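PDB 3LZA: putative SnoaL-like polyketide cyclase, which is of unconfirmed function but, as a SnoaL-like member of the NTF2 clan, may act as a lyase resembling the polyketide cyclases. Local coordinates for residues I105-V110 with D127-Q132. Residues are numbered along the deposited sequence; the frame is centred on the assembly and turned at random.
Sequences IAIPGV and DLMDYQ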
# COMPACT_ATOMS: atom_id res chain seq x y z
N ILE A 105 13.63 -6.30 -15.29
CA ILE A 105 13.06 -6.64 -13.98
C ILE A 105 11.58 -6.26 -13.93
O ILE A 105 11.14 -5.36 -14.64
CB ILE A 105 13.82 -5.98 -12.81
CG1 ILE A 105 13.92 -4.46 -13.01
CG2 ILE A 105 15.18 -6.66 -12.62
CD1 ILE A 105 14.81 -3.67 -12.00
N ALA A 106 10.81 -6.99 -13.11
CA ALA A 106 9.37 -6.75 -12.96
C ALA A 106 9.16 -6.81 -11.47
O ALA A 106 9.23 -7.90 -10.90
CB ALA A 106 8.54 -7.83 -13.67
N ILE A 107 8.95 -5.62 -10.87
CA ILE A 107 8.93 -5.40 -9.42
C ILE A 107 7.50 -5.17 -8.90
O ILE A 107 6.91 -4.14 -9.21
CB ILE A 107 9.76 -4.13 -9.04
CG1 ILE A 107 11.12 -4.09 -9.75
CG2 ILE A 107 9.99 -4.04 -7.52
CD1 ILE A 107 11.98 -2.95 -9.28
N PRO A 108 6.96 -6.09 -8.08
CA PRO A 108 5.65 -5.79 -7.49
C PRO A 108 5.73 -4.55 -6.64
O PRO A 108 6.70 -4.35 -5.94
CB PRO A 108 5.42 -6.97 -6.57
CG PRO A 108 6.10 -8.10 -7.32
CD PRO A 108 7.34 -7.49 -7.85
N GLY A 109 4.70 -3.73 -6.65
CA GLY A 109 4.73 -2.62 -5.78
C GLY A 109 3.35 -2.01 -5.58
O GLY A 109 2.39 -2.29 -6.33
N VAL A 110 3.25 -1.25 -4.52
CA VAL A 110 2.05 -0.40 -4.24
C VAL A 110 2.49 1.06 -4.13
O VAL A 110 3.38 1.35 -3.37
CB VAL A 110 1.31 -0.87 -2.96
CG1 VAL A 110 0.12 0.00 -2.63
CG2 VAL A 110 0.80 -2.31 -3.16
N ASP A 127 5.87 4.93 -2.04
CA ASP A 127 6.12 3.68 -2.73
C ASP A 127 6.41 2.60 -1.74
O ASP A 127 7.15 2.82 -0.79
CB ASP A 127 7.29 3.77 -3.72
CG ASP A 127 6.95 4.48 -4.99
OD1 ASP A 127 5.77 4.85 -5.26
OD2 ASP A 127 7.92 4.70 -5.74
N LEU A 128 5.80 1.43 -1.96
CA LEU A 128 6.17 0.22 -1.23
C LEU A 128 6.58 -0.81 -2.31
O LEU A 128 5.74 -1.27 -3.06
CB LEU A 128 4.99 -0.31 -0.38
CG LEU A 128 4.43 0.54 0.77
CD1 LEU A 128 2.99 0.17 1.13
CD2 LEU A 128 5.34 0.38 1.98
N MSE A 129 7.87 -1.14 -2.41
CA MSE A 129 8.38 -1.94 -3.51
C MSE A 129 8.90 -3.26 -3.00
O MSE A 129 9.51 -3.33 -1.92
CB MSE A 129 9.51 -1.21 -4.24
CG MSE A 129 9.19 0.16 -4.75
SE MSE A 129 8.01 0.01 -6.30
CE MSE A 129 9.15 -1.00 -7.40
N ASP A 130 8.66 -4.32 -3.77
CA ASP A 130 9.15 -5.65 -3.41
C ASP A 130 10.61 -5.84 -3.89
O ASP A 130 10.89 -6.45 -4.93
CB ASP A 130 8.21 -6.72 -3.99
CG ASP A 130 8.60 -8.14 -3.68
OD1 ASP A 130 9.56 -8.42 -2.93
OD2 ASP A 130 7.92 -9.02 -4.26
N TYR A 131 11.53 -5.28 -3.11
CA TYR A 131 12.96 -5.33 -3.46
C TYR A 131 13.59 -6.71 -3.36
O TYR A 131 14.55 -6.99 -4.09
CB TYR A 131 13.77 -4.32 -2.64
CG TYR A 131 13.49 -2.90 -2.98
CD1 TYR A 131 13.77 -2.42 -4.26
CD2 TYR A 131 12.92 -2.02 -2.04
CE1 TYR A 131 13.50 -1.11 -4.62
CE2 TYR A 131 12.64 -0.70 -2.39
CZ TYR A 131 12.96 -0.25 -3.67
OH TYR A 131 12.73 1.02 -4.07
N GLN A 132 13.05 -7.62 -2.54
CA GLN A 132 13.55 -9.00 -2.59
C GLN A 132 13.29 -9.67 -3.96
O GLN A 132 14.16 -10.39 -4.47
CB GLN A 132 13.03 -9.88 -1.44
CG GLN A 132 13.75 -11.23 -1.33
CD GLN A 132 15.24 -11.09 -1.01
OE1 GLN A 132 15.61 -10.44 -0.04
NE2 GLN A 132 16.08 -11.64 -1.86
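The antiparallel hairpin of strands 102-115 and 122-129, part of the curved sheet of an NTF2-like fold, pairs Val110 with Leu128 and Gly109 with Met129 just before the second strand gives way to helix 131-139. Val110 and Leu128 form a hydrogen-bonded pair: Val110 N donates to Leu128 O at 2.9 Å, and Leu128 N returns a bond to Val110 O at 2.8 Å. Their side chains share one face of the sheet, against which the second subunit packs. Gly109 and Met129 make the adjoining non-hydrogen-bonded pair, with CA atoms 4.4 Å apart. Met129, present as selenomethionine, has CG anti to its carbonyl carbon (chi1 -55°) and bends again at both following torsions; the folded chain passes its SE 4.2 Å from Gly109 CA and points the methyl CE at the branched side chain of Ile107, where the detailed fit is doubtful. Pairing ends with a third backbone bond, from Asp130 N to Pro108 O, 2.9 Å long. Beyond it the chain turns away through an inverse gamma turn centred on Asp130. The side chain of this residue, with CG anti to the backbone N (chi1 -179°), runs obliquely past the proline ring, with CB 3.8 Å from Pro108 CB and OD2 3.7 Å from Pro108 CG. It also caps a backbone N in the first turn of the helix, while OD2 accepts hydrogen bonds from Thr133 OG1 and from His73 NE2 of the second subunit. A buried acid is thus satisfied by several donors at once: Asp130 ends the strand pairing, starts the helix and ties both to the dimer interface, and a negative charge on Asp130 would probably be stabilised by the helix N-terminus, and further by His73 of the second subunit if that histidine is protonated.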